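Local coordinates for sulfatase (Bacteroides fragilis CAG:558, PDB 6USS), which probably hydrolyses sulfate esters as a calcium-dependent arylsulfatase of a gut bacterium, here in a form mutated at the catalytic position, at residues P34-F39 with N156-I161; G164-G169 with E176-M181; F183-A188 with I240-H245; A234-A239 with L299-D304. The protein carries 1 engineered substitution. One frame throughout, in Å; residues are numbered along the deposited sequence.

Contact 1: P34-F39 with N156-I161; sequences PNIILF and NGYHTI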
loop_
_atom_site.group_PDB
_atom_site.type_symbol
_atom_site.label_atom_id
_atom_site.label_comp_id
_atom_site.label_asym_id
_atom_site.label_seq_id
_atom_site.Cartn_x
_atom_site.Cartn_y
_atom_site.Cartn_z
ATOM N N PRO A 34 -1.987 -21.389 -5.451
ATOM C CA PRO A 34 -0.580 -21.408 -5.048
ATOM C C PRO A 34 -0.062 -20.027 -4.692
ATOM O O PRO A 34 -0.577 -19.002 -5.146
ATOM C CB PRO A 34 0.126 -21.943 -6.296
ATOM C CG PRO A 34 -0.714 -21.381 -7.431
ATOM C CD PRO A 34 -2.145 -21.407 -6.919
ATOM N N ASN A 35 0.977 -20.015 -3.864
ATOM C CA ASN A 35 1.830 -18.842 -3.793
ATOM C C ASN A 35 2.699 -18.774 -5.040
ATOM O O ASN A 35 3.009 -19.791 -5.662
ATOM C CB ASN A 35 2.717 -18.878 -2.553
ATOM C CG ASN A 35 1.957 -19.261 -1.320
ATOM O OD1 ASN A 35 1.124 -18.508 -0.822
ATOM N ND2 ASN A 35 2.234 -20.441 -0.817
ATOM N N ILE A 36 3.097 -17.560 -5.388
ATOM C CA ILE A 36 3.916 -17.282 -6.549
ATOM C C ILE A 36 5.083 -16.410 -6.110
ATOM O O ILE A 36 4.882 -15.353 -5.498
ATOM C CB ILE A 36 3.086 -16.574 -7.629
ATOM C CG1 ILE A 36 1.857 -17.429 -7.978
ATOM C CG2 ILE A 36 3.961 -16.212 -8.819
ATOM C CD1 ILE A 36 0.917 -16.824 -9.017
ATOM N N ILE A 37 6.298 -16.850 -6.420
ATOM C CA ILE A 37 7.484 -16.015 -6.304
ATOM C C ILE A 37 8.021 -15.751 -7.704
ATOM O O ILE A 37 8.374 -16.692 -8.433
ATOM C CB ILE A 37 8.570 -16.659 -5.440
ATOM C CG1 ILE A 37 8.081 -16.895 -4.015
ATOM C CG2 ILE A 37 9.805 -15.762 -5.432
ATOM C CD1 ILE A 37 9.099 -17.688 -3.189
ATOM N N LEU A 38 8.089 -14.469 -8.069
ATOM C CA LEU A 38 8.781 -13.991 -9.264
ATOM C C LEU A 38 10.135 -13.457 -8.818
ATOM O O LEU A 38 10.208 -12.407 -8.168
ATOM C CB LEU A 38 7.971 -12.898 -9.962
ATOM C CG LEU A 38 8.626 -12.224 -11.162
ATOM C CD1 LEU A 38 9.008 -13.274 -12.200
ATOM C CD2 LEU A 38 7.661 -11.201 -11.765
ATOM N N PHE A 39 11.201 -14.192 -9.137
ATOM C CA PHE A 39 12.567 -13.835 -8.743
ATOM C C PHE A 39 13.203 -13.223 -9.987
ATOM O O PHE A 39 13.452 -13.921 -10.980
ATOM C CB PHE A 39 13.304 -15.070 -8.223
ATOM C CG PHE A 39 14.686 -14.819 -7.650
ATOM C CD1 PHE A 39 15.797 -14.733 -8.476
ATOM C CD2 PHE A 39 14.888 -14.754 -6.279
ATOM C CE1 PHE A 39 17.080 -14.551 -7.942
ATOM C CE2 PHE A 39 16.168 -14.569 -5.737
ATOM C CZ PHE A 39 17.259 -14.463 -6.567
ATOM N N ASN A 156 -7.863 -9.869 -5.854
ATOM C CA ASN A 156 -8.388 -11.228 -5.883
ATOM C C ASN A 156 -7.950 -12.064 -4.685
ATOM O O ASN A 156 -8.125 -13.286 -4.704
ATOM C CB ASN A 156 -7.981 -11.932 -7.175
ATOM C CG ASN A 156 -8.894 -11.593 -8.327
ATOM O OD1 ASN A 156 -9.860 -12.309 -8.601
ATOM N ND2 ASN A 156 -8.590 -10.500 -9.020
ATOM N N GLY A 157 -7.372 -11.442 -3.652
ATOM C CA GLY A 157 -7.104 -12.122 -2.399
ATOM C C GLY A 157 -5.655 -12.429 -2.099
ATOM O O GLY A 157 -5.376 -12.996 -1.040
ATOM N N TYR A 158 -4.719 -12.065 -2.963
ATOM C CA TYR A 158 -3.317 -12.330 -2.676
ATOM C C TYR A 158 -2.734 -11.281 -1.736
ATOM O O TYR A 158 -3.137 -10.112 -1.747
ATOM C CB TYR A 158 -2.509 -12.376 -3.971
ATOM C CG TYR A 158 -2.500 -13.747 -4.600
ATOM C CD1 TYR A 158 -3.641 -14.243 -5.241
ATOM C CD2 TYR A 158 -1.359 -14.550 -4.554
ATOM C CE1 TYR A 158 -3.646 -15.494 -5.825
ATOM C CE2 TYR A 158 -1.354 -15.803 -5.133
ATOM C CZ TYR A 158 -2.498 -16.276 -5.763
ATOM O OH TYR A 158 -2.482 -17.536 -6.335
ATOM N N HIS A 159 -1.797 -11.721 -0.892
ATOM C CA HIS A 159 -0.955 -10.815 -0.113
ATOM C C HIS A 159 0.282 -10.519 -0.960
ATOM O O HIS A 159 1.069 -11.427 -1.249
ATOM C CB HIS A 159 -0.583 -11.431 1.233
ATOM C CG HIS A 159 0.393 -10.611 2.025
ATOM N ND1 HIS A 159 0.114 -9.331 2.458
ATOM C CD2 HIS A 159 1.646 -10.888 2.460
ATOM C CE1 HIS A 159 1.148 -8.860 3.134
ATOM N NE2 HIS A 159 2.092 -9.784 3.151
ATOM N N THR A 160 0.442 -9.262 -1.383
ATOM C CA THR A 160 1.423 -8.897 -2.401
ATOM C C THR A 160 2.627 -8.216 -1.767
ATOM O O THR A 160 2.472 -7.246 -1.015
ATOM C CB THR A 160 0.785 -7.973 -3.434
ATOM O OG1 THR A 160 0.191 -6.862 -2.758
ATOM C CG2 THR A 160 -0.307 -8.704 -4.174
ATOM N N ILE A 161 3.819 -8.716 -2.081
ATOM C CA ILE A 161 5.064 -8.235 -1.495
ATOM C C ILE A 161 6.010 -7.840 -2.617
ATOM O O ILE A 161 6.258 -8.641 -3.528
ATOM C CB ILE A 161 5.737 -9.304 -0.615
ATOM C CG1 ILE A 161 4.777 -9.831 0.441
ATOM C CG2 ILE A 161 7.014 -8.762 0.003
ATOM C CD1 ILE A 161 5.257 -11.097 1.090
#
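With chi1 at -87°, Y158 swings its ring off the chain on the side of its own backbone N and carries its hydroxyl to P34, just before strand 35-41; chi2 of 73° sets only the plane of the ring, so that O of P34 comes to its edge. The phenol gives its proton to the P34 carbonyl: OH of Y158 lies 2.7 Å from O of P34. The donor sits in the carbonyl plane, with a C=O...donor angle of 156°, so it approaches not far from straight on. That oxygen is also 3.3 Å from CE2 of Y158. The P34 ring itself comes close only through CD, 3.9 Å from the Y158 hydroxyl. I36 brings CD1 to 4.4 Å from OH of Y158, a loose apolar neighbour on a polar tip.

In the alpha/beta fold of the sulfatases, strands 35-41 and 159-164 both run parallel to strand 253-258, which lies between them. The tyrosine thus links, just ahead of their first residues, two strands that do not pair directly, and its side chain packs on P252 and A391. Just before it, G157 has positive phi as the C-prime residue of the Schellman motif that ends helix 149-155. Beyond P34, the I36 side chain also packs on I387 and M390 of helix 383-390.

Contact 2: G164-G169 with E176-M181; sequences GKAHFG and ESPYHM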
loop_
_atom_site.group_PDB
_atom_site.type_symbol
_atom_site.label_atom_id
_atom_site.label_comp_id
_atom_site.label_asym_id
_atom_site.label_seq_id
_atom_site.Cartn_x
_atom_site.Cartn_y
_atom_site.Cartn_z
ATOM N N GLY A 164 13.075 -5.090 -3.402
ATOM C CA GLY A 164 14.157 -4.741 -4.311
ATOM C C GLY A 164 13.869 -3.641 -5.324
ATOM O O GLY A 164 13.218 -2.638 -5.008
ATOM N N LYS A 165 14.375 -3.822 -6.545
ATOM C CA LYS A 165 14.276 -2.809 -7.590
ATOM C C LYS A 165 12.861 -2.748 -8.153
ATOM O O LYS A 165 12.360 -3.732 -8.703
ATOM C CB LYS A 165 15.273 -3.109 -8.706
ATOM C CG LYS A 165 14.948 -2.458 -10.031
ATOM C CD LYS A 165 16.214 -2.289 -10.849
ATOM C CE LYS A 165 15.890 -1.932 -12.290
ATOM N NZ LYS A 165 17.111 -1.998 -13.128
ATOM N N ALA A 166 12.213 -1.590 -8.021
ATOM C CA ALA A 166 10.878 -1.399 -8.597
ATOM C C ALA A 166 11.017 -0.739 -9.965
ATOM O O ALA A 166 10.777 -1.373 -10.997
ATOM C CB ALA A 166 9.995 -0.591 -7.645
ATOM N N HIS A 167 11.408 0.535 -9.985
ATOM C CA HIS A 167 11.756 1.213 -11.230
ATOM C C HIS A 167 10.568 1.230 -12.203
ATOM O O HIS A 167 10.701 0.936 -13.387
ATOM C CB HIS A 167 12.993 0.541 -11.836
ATOM C CG HIS A 167 13.690 1.349 -12.887
ATOM N ND1 HIS A 167 14.501 0.780 -13.854
ATOM C CD2 HIS A 167 13.706 2.681 -13.122
ATOM C CE1 HIS A 167 14.983 1.729 -14.638
ATOM N NE2 HIS A 167 14.521 2.891 -14.212
ATOM N N PHE A 168 9.380 1.556 -11.683
ATOM C CA PHE A 168 8.145 1.581 -12.467
ATOM C C PHE A 168 7.720 2.982 -12.877
ATOM O O PHE A 168 7.018 3.134 -13.884
ATOM C CB PHE A 168 6.970 0.976 -11.686
ATOM C CG PHE A 168 7.104 -0.496 -11.390
ATOM C CD1 PHE A 168 7.354 -1.416 -12.406
ATOM C CD2 PHE A 168 6.962 -0.963 -10.081
ATOM C CE1 PHE A 168 7.473 -2.781 -12.121
ATOM C CE2 PHE A 168 7.073 -2.331 -9.789
ATOM C CZ PHE A 168 7.334 -3.238 -10.804
ATOM N N GLY A 169 8.080 3.998 -12.090
ATOM C CA GLY A 169 7.691 5.363 -12.381
ATOM C C GLY A 169 8.811 6.314 -12.012
ATOM O O GLY A 169 9.660 6.014 -11.166
ATOM N N GLU A 176 6.250 5.738 -8.796
ATOM C CA GLU A 176 7.468 5.493 -8.037
ATOM C C GLU A 176 7.216 4.569 -6.844
ATOM O O GLU A 176 8.166 3.981 -6.320
ATOM C CB GLU A 176 8.074 6.802 -7.537
ATOM C CG GLU A 176 7.233 7.472 -6.493
ATOM C CD GLU A 176 7.772 8.808 -6.080
ATOM O OE1 GLU A 176 9.009 8.953 -6.052
ATOM O OE2 GLU A 176 6.967 9.719 -5.777
ATOM N N SER A 177 5.954 4.430 -6.414
ATOM C CA SER A 177 5.605 3.704 -5.211
ATOM C C SER A 177 5.138 2.296 -5.531
ATOM O O SER A 177 4.083 2.137 -6.171
ATOM C CB SER A 177 4.516 4.433 -4.453
ATOM O OG SER A 177 4.171 3.693 -3.301
ATOM N N PRO A 178 5.842 1.255 -5.080
ATOM C CA PRO A 178 5.249 -0.088 -5.120
ATOM C C PRO A 178 3.844 -0.145 -4.506
ATOM O O PRO A 178 2.976 -0.868 -5.024
ATOM C CB PRO A 178 6.259 -0.922 -4.334
ATOM C CG PRO A 178 7.582 -0.167 -4.474
ATOM C CD PRO A 178 7.195 1.267 -4.485
ATOM N N TYR A 179 3.587 0.596 -3.421
ATOM C CA TYR A 179 2.240 0.624 -2.849
ATOM C C TYR A 179 1.216 1.127 -3.861
ATOM O O TYR A 179 0.125 0.555 -3.980
ATOM C CB TYR A 179 2.196 1.520 -1.612
ATOM C CG TYR A 179 3.134 1.135 -0.506
ATOM C CD1 TYR A 179 2.951 -0.057 0.206
ATOM C CD2 TYR A 179 4.189 1.970 -0.153
ATOM C CE1 TYR A 179 3.801 -0.415 1.235
ATOM C CE2 TYR A 179 5.065 1.621 0.874
ATOM C CZ TYR A 179 4.861 0.426 1.567
ATOM O OH TYR A 179 5.709 0.066 2.592
ATOM N N HIS A 180 1.534 2.217 -4.579
ATOM C CA HIS A 180 0.616 2.708 -5.606
ATOM C C HIS A 180 0.306 1.638 -6.643
ATOM O O HIS A 180 -0.816 1.583 -7.162
ATOM C CB HIS A 180 1.184 3.932 -6.325
ATOM C CG HIS A 180 0.386 4.330 -7.526
ATOM N ND1 HIS A 180 -0.784 5.057 -7.433
ATOM C CD2 HIS A 180 0.561 4.065 -8.841
ATOM C CE1 HIS A 180 -1.286 5.232 -8.644
ATOM N NE2 HIS A 180 -0.487 4.644 -9.516
ATOM N N MET A 181 1.293 0.792 -6.962
ATOM C CA MET A 181 1.163 -0.226 -7.993
ATOM C C MET A 181 0.479 -1.494 -7.498
ATOM O O MET A 181 0.360 -2.452 -8.262
ATOM C CB MET A 181 2.544 -0.555 -8.573
ATOM C CG MET A 181 3.182 0.635 -9.294
ATOM S SD MET A 181 2.157 1.213 -10.676
ATOM C CE MET A 181 2.395 -0.106 -11.883
#
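The F168 ring has the carbonyl oxygen of A166 over the centre of one face, 3.6 Å above the plane, and meets M181 obliquely. CG of M181 stands 4.2 Å from CD2 of F168; with chi2 at -60° and chi3 at -73° the methionine folds back on itself instead of reaching past the ring. A second apolar touch lies alongside, where CB of A166 meets CG of P178 at 4.0 Å. At the far end the backbones close up: the CA atoms of G169 and E176 are 4.4 Å apart, and O of G169 is 3.9 Å from CA of E176. The E176 carboxylate turns outward: OE2 hydrogen-bonds to Y249 and H245 of the second subunit, OE1 to the backbone N of N172. Past it, OG of S177 accepts from the backbone N of H180 at 3.3 Å, an ST motif where 178-180 take helical backbone angles. K165 forms a salt bridge with D42, a calcium ligand, and H167 packs on C88, the engineered residue at the predicted 3-oxoalanine position. In this loop between strands 159-164 and 185-187, K165 and H167 thus line the sulfatase calcium site, while the F168 side chain lies about 11 Å from the ion.

Contact 3: F183-A188 with I240-H245; sequences FEVNIA and IKALNH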
loop_
_atom_site.group_PDB
_atom_site.type_symbol
_atom_site.label_atom_id
_atom_site.label_comp_id
_atom_site.label_asym_id
_atom_site.label_seq_id
_atom_site.Cartn_x
_atom_site.Cartn_y
_atom_site.Cartn_z
ATOM N N PHE A 183 1.211 -3.295 -4.387
ATOM C CA PHE A 183 1.911 -4.103 -3.393
ATOM C C PHE A 183 1.535 -3.654 -1.977
ATOM O O PHE A 183 1.561 -2.457 -1.660
ATOM C CB PHE A 183 3.429 -4.017 -3.602
ATOM C CG PHE A 183 3.920 -4.736 -4.839
ATOM C CD1 PHE A 183 4.208 -6.103 -4.803
ATOM C CD2 PHE A 183 4.098 -4.042 -6.037
ATOM C CE1 PHE A 183 4.669 -6.779 -5.945
ATOM C CE2 PHE A 183 4.556 -4.699 -7.191
ATOM C CZ PHE A 183 4.838 -6.076 -7.146
ATOM N N GLU A 184 1.166 -4.617 -1.129
ATOM C CA GLU A 184 0.835 -4.287 0.251
ATOM C C GLU A 184 2.072 -4.098 1.115
ATOM O O GLU A 184 1.995 -3.405 2.140
ATOM C CB GLU A 184 -0.054 -5.375 0.836
ATOM C CG GLU A 184 -1.388 -5.524 0.114
ATOM C CD GLU A 184 -2.184 -6.702 0.638
ATOM O OE1 GLU A 184 -1.583 -7.780 0.844
ATOM O OE2 GLU A 184 -3.405 -6.549 0.858
ATOM N N VAL A 185 3.204 -4.678 0.701
ATOM C CA VAL A 185 4.474 -4.628 1.419
ATOM C C VAL A 185 5.563 -4.180 0.446
ATOM O O VAL A 185 5.681 -4.731 -0.657
ATOM C CB VAL A 185 4.830 -5.996 2.040
ATOM C CG1 VAL A 185 6.243 -5.975 2.634
ATOM C CG2 VAL A 185 3.788 -6.399 3.089
ATOM N N ASN A 186 6.360 -3.187 0.855
ATOM C CA ASN A 186 7.451 -2.651 0.038
ATOM C C ASN A 186 8.757 -2.721 0.818
ATOM O O ASN A 186 8.873 -2.115 1.889
ATOM C CB ASN A 186 7.179 -1.200 -0.392
ATOM C CG ASN A 186 8.349 -0.587 -1.170
ATOM O OD1 ASN A 186 9.240 -1.302 -1.635
ATOM N ND2 ASN A 186 8.337 0.736 -1.332
ATOM N N ILE A 187 9.740 -3.435 0.274
ATOM C CA ILE A 187 11.107 -3.418 0.778
ATOM C C ILE A 187 11.989 -2.811 -0.312
ATOM O O ILE A 187 12.180 -3.415 -1.382
ATOM C CB ILE A 187 11.606 -4.816 1.168
ATOM C CG1 ILE A 187 10.758 -5.407 2.304
ATOM C CG2 ILE A 187 13.079 -4.772 1.553
ATOM C CD1 ILE A 187 10.864 -6.946 2.410
ATOM N N ALA A 188 12.513 -1.611 -0.046
ATOM C CA ALA A 188 13.575 -0.958 -0.820
ATOM C C ALA A 188 13.141 -0.499 -2.215
ATOM O O ALA A 188 14.000 -0.143 -3.042
ATOM C CB ALA A 188 14.806 -1.866 -0.942
ATOM N N ILE A 240 12.693 -12.701 3.783
ATOM C CA ILE A 240 12.341 -13.834 4.620
ATOM C C ILE A 240 11.386 -13.396 5.731
ATOM O O ILE A 240 10.392 -14.082 6.009
ATOM C CB ILE A 240 13.611 -14.526 5.149
ATOM C CG1 ILE A 240 14.298 -15.258 3.980
ATOM C CG2 ILE A 240 13.265 -15.490 6.275
ATOM C CD1 ILE A 240 15.376 -16.249 4.387
ATOM N N LYS A 241 11.621 -12.223 6.344
ATOM C CA LYS A 241 10.668 -11.786 7.362
ATOM C C LYS A 241 9.328 -11.402 6.770
ATOM O O LYS A 241 8.306 -11.565 7.440
ATOM C CB LYS A 241 11.202 -10.614 8.203
ATOM C CG LYS A 241 12.638 -10.725 8.652
ATOM C CD LYS A 241 13.180 -9.336 9.007
ATOM C CE LYS A 241 14.467 -9.407 9.838
ATOM N NZ LYS A 241 15.034 -8.024 10.003
ATOM N N ALA A 242 9.301 -10.885 5.546
ATOM C CA ALA A 242 8.002 -10.600 4.952
ATOM C C ALA A 242 7.214 -11.882 4.732
ATOM O O ALA A 242 5.976 -11.875 4.818
ATOM C CB ALA A 242 8.160 -9.846 3.637
ATOM N N LEU A 243 7.925 -12.988 4.478
ATOM C CA LEU A 243 7.307 -14.289 4.259
ATOM C C LEU A 243 6.848 -14.923 5.571
ATOM O O LEU A 243 5.774 -15.542 5.626
ATOM C CB LEU A 243 8.294 -15.211 3.542
ATOM C CG LEU A 243 8.494 -14.991 2.046
ATOM C CD1 LEU A 243 9.481 -16.006 1.476
ATOM C CD2 LEU A 243 7.166 -15.087 1.322
ATOM N N ASN A 244 7.645 -14.788 6.637
ATOM C CA ASN A 244 7.174 -15.234 7.942
ATOM C C ASN A 244 5.898 -14.492 8.340
ATOM O O ASN A 244 4.916 -15.114 8.755
ATOM C CB ASN A 244 8.284 -15.074 8.976
ATOM C CG ASN A 244 9.400 -16.104 8.786
ATOM O OD1 ASN A 244 9.142 -17.258 8.426
ATOM N ND2 ASN A 244 10.643 -15.688 9.005
ATOM N N HIS A 245 5.872 -13.170 8.158
ATOM C CA HIS A 245 4.653 -12.407 8.409
ATOM C C HIS A 245 3.504 -12.907 7.539
ATOM O O HIS A 245 2.363 -13.013 8.010
ATOM C CB HIS A 245 4.913 -10.915 8.167
ATOM C CG HIS A 245 4.091 -9.997 9.018
ATOM N ND1 HIS A 245 4.577 -8.798 9.497
ATOM C CD2 HIS A 245 2.814 -10.093 9.466
ATOM C CE1 HIS A 245 3.638 -8.203 10.217
ATOM N NE2 HIS A 245 2.558 -8.968 10.214
#
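Going from F183 to A188, the first residue to meet the helix is V185, whose CG1 lies 4.4 Å from CB of A242. Before it, F183 and E184 face other neighbours: the F183 ring meets H162 edge-to-face, and E184 hydrogen-bonds to H159 through OE1 and to H180 of the second subunit through OE2. V185 sets CG1 opposite its own backbone N (chi1 173°), which carries that methyl out to the helix; the CA atoms of V185 and A242 are 7.8 Å apart. N186 then turns to the other side of the strand, packing on P178 and Y179, with OD1 hydrogen-bonded to the backbone N of G189. I187 comes back toward the helix and makes the closer touch, its CD1 standing 4.2 Å from CB of A242. One alanine methyl thus receives two branched side chains, in purely apolar contact. At A188, the carbonyl O is hydrogen-bonded to OH of Y260.

Strand 185-187 pairs in parallel with strand 159-164, whose other neighbour is strand 253-258. The chain passes from 185-187 through helix 231-247 to 253-258, a beta-alpha-beta crossover with a long connection, and A242 lies on the face of that helix turned to strand 185-187, from which the crossover sets out. I240 and L243 instead touch W305 of helix 283-308, while K241 makes a salt bridge with E238 one turn earlier. H245, a turn beyond A242, hydrogen-bonds through NE2 to OE2 of E176 of the second subunit.

Contact 4: A234-A239 with L299-D304; sequences ALTLEA and LGDLMD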
loop_
_atom_site.group_PDB
_atom_site.type_symbol
_atom_site.label_atom_id
_atom_site.label_comp_id
_atom_site.label_asym_id
_atom_site.label_seq_id
_atom_site.Cartn_x
_atom_site.Cartn_y
_atom_site.Cartn_z
ATOM N N ALA A 234 20.927 -8.398 2.518
ATOM C CA ALA A 234 19.917 -7.617 3.221
ATOM C C ALA A 234 18.539 -7.823 2.609
ATOM O O ALA A 234 17.544 -7.990 3.328
ATOM C CB ALA A 234 20.282 -6.132 3.198
ATOM N N LEU A 235 18.461 -7.810 1.280
ATOM C CA LEU A 235 17.177 -7.991 0.619
ATOM C C LEU A 235 16.589 -9.356 0.934
ATOM O O LEU A 235 15.382 -9.478 1.181
ATOM C CB LEU A 235 17.331 -7.802 -0.895
ATOM C CG LEU A 235 17.671 -6.382 -1.355
ATOM C CD1 LEU A 235 17.755 -6.286 -2.881
ATOM C CD2 LEU A 235 16.634 -5.404 -0.794
ATOM N N THR A 236 17.431 -10.396 0.942
ATOM C CA THR A 236 16.949 -11.739 1.249
ATOM C C THR A 236 16.437 -11.843 2.686
ATOM O O THR A 236 15.392 -12.453 2.931
ATOM C CB THR A 236 18.056 -12.763 0.992
ATOM O OG1 THR A 236 18.623 -12.525 -0.302
ATOM C CG2 THR A 236 17.492 -14.162 1.045
ATOM N N LEU A 237 17.145 -11.249 3.651
ATOM C CA LEU A 237 16.700 -11.364 5.035
ATOM C C LEU A 237 15.387 -10.623 5.267
ATOM O O LEU A 237 14.532 -11.104 6.023
ATOM C CB LEU A 237 17.777 -10.858 5.990
ATOM C CG LEU A 237 19.049 -11.696 5.944
ATOM C CD1 LEU A 237 20.224 -10.857 6.462
ATOM C CD2 LEU A 237 18.886 -12.999 6.734
ATOM N N GLU A 238 15.195 -9.461 4.625
ATOM C CA GLU A 238 13.914 -8.772 4.773
ATOM C C GLU A 238 12.805 -9.484 4.012
ATOM O O GLU A 238 11.654 -9.491 4.455
ATOM C CB GLU A 238 14.026 -7.320 4.322
ATOM C CG GLU A 238 15.008 -6.522 5.156
ATOM C CD GLU A 238 14.549 -6.325 6.611
ATOM O OE1 GLU A 238 13.457 -5.742 6.835
ATOM O OE2 GLU A 238 15.286 -6.760 7.527
ATOM N N ALA A 239 13.127 -10.092 2.873
ATOM C CA ALA A 239 12.138 -10.923 2.199
ATOM C C ALA A 239 11.732 -12.102 3.077
ATOM O O ALA A 239 10.551 -12.475 3.134
ATOM C CB ALA A 239 12.676 -11.417 0.857
ATOM N N LEU A 299 18.517 -16.930 -4.013
ATOM C CA LEU A 299 17.549 -17.886 -4.543
ATOM C C LEU A 299 17.506 -19.136 -3.680
ATOM O O LEU A 299 16.428 -19.627 -3.324
ATOM C CB LEU A 299 17.888 -18.250 -5.985
ATOM C CG LEU A 299 16.986 -19.302 -6.654
ATOM C CD1 LEU A 299 15.621 -18.730 -7.043
ATOM C CD2 LEU A 299 17.664 -19.899 -7.853
ATOM N N GLY A 300 18.680 -19.668 -3.338
ATOM C CA GLY A 300 18.726 -20.810 -2.445
ATOM C C GLY A 300 18.069 -20.535 -1.106
ATOM O O GLY A 300 17.359 -21.387 -0.571
ATOM N N ASP A 301 18.288 -19.337 -0.554
ATOM C CA ASP A 301 17.776 -19.031 0.781
ATOM C C ASP A 301 16.250 -19.001 0.803
ATOM O O ASP A 301 15.631 -19.486 1.759
ATOM C CB ASP A 301 18.334 -17.695 1.283
ATOM C CG ASP A 301 19.827 -17.749 1.591
ATOM O OD1 ASP A 301 20.376 -18.850 1.804
ATOM O OD2 ASP A 301 20.455 -16.670 1.639
ATOM N N LEU A 302 15.629 -18.425 -0.231
ATOM C CA LEU A 302 14.175 -18.492 -0.342
ATOM C C LEU A 302 13.704 -19.927 -0.593
ATOM O O LEU A 302 12.684 -20.360 -0.038
ATOM C CB LEU A 302 13.689 -17.553 -1.450
ATOM C CG LEU A 302 14.076 -16.091 -1.246
ATOM C CD1 LEU A 302 13.752 -15.232 -2.480
ATOM C CD2 LEU A 302 13.394 -15.539 0.018
ATOM N N MET A 303 14.440 -20.686 -1.412
ATOM C CA MET A 303 14.049 -22.065 -1.677
ATOM C C MET A 303 14.098 -22.904 -0.400
ATOM O O MET A 303 13.224 -23.756 -0.174
ATOM C CB MET A 303 14.941 -22.666 -2.767
ATOM C CG MET A 303 14.646 -22.156 -4.196
ATOM S SD MET A 303 15.934 -22.548 -5.439
ATOM C CE MET A 303 15.641 -24.308 -5.715
ATOM N N ASP A 304 15.105 -22.666 0.452
ATOM C CA ASP A 304 15.177 -23.370 1.728
ATOM C C ASP A 304 14.087 -22.891 2.664
ATOM O O ASP A 304 13.511 -23.694 3.406
ATOM C CB ASP A 304 16.544 -23.188 2.396
ATOM C CG ASP A 304 17.698 -23.613 1.505
ATOM O OD1 ASP A 304 17.471 -24.370 0.527
ATOM O OD2 ASP A 304 18.844 -23.189 1.784
HETATM O O HOH W 1 21.253 -14.199 0.412
#
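T236 and A239 of helix 231-247 meet D301 and L302 of helix 283-308 in a buried, near-parallel helix-helix packing beside the main sheet. The axes of the two short segments come within 10.1 Å and are inclined by 15°. The tightest touch is at the methyl of T236: CG2 lies 3.6 Å from CB of D301, the two side chains crossing at about a right angle. At chi1 of -49° the threonine points that methyl across the interface and keeps OG1 beside its own helix backbone, where it is hydrogen-bonded to the carbonyl of S232, with S298 OG as a further partner. Deeper in, CD2 of L302 slots against A239, 4.3 Å from its CB.

In the alpha/beta fold of the sulfatases, this helix pair covers two strands: L235, A239 and L302 all pack on M257 of strand 253-258, while L299 and L302 reach F39 of strand 35-41. Toward the outside the chemistry turns polar. A water sits between the helices, 2.9 Å from OD2 of D301 and 3.2 Å from OG1 of T236, placed to donate to both, though other acceptors compete for its two hydrogens, so the bridge is not certain. The same OD2 forms a salt bridge with K297, one turn earlier on its own helix.

In the fold
Contacts 1, 2 and 4 are mostly buried, while contact 3 is only partly so and lies toward the second subunit, which contact 2 also touches. Contacts 1 and 3 use neighbouring strands of the main sheet, 159-164 and 185-187; contacts 3 and 4 use different turns of helix 231-247, against a strand and a helix respectively. The chemistry differs with place: a single tyrosine-carbonyl bond at the strand entry in contact 1, small apolar touches (alanine on proline, phenylalanine against methionine) in contact 2, aliphatic packing in contact 3, and methyl packing with a polar outer rim in contact 4.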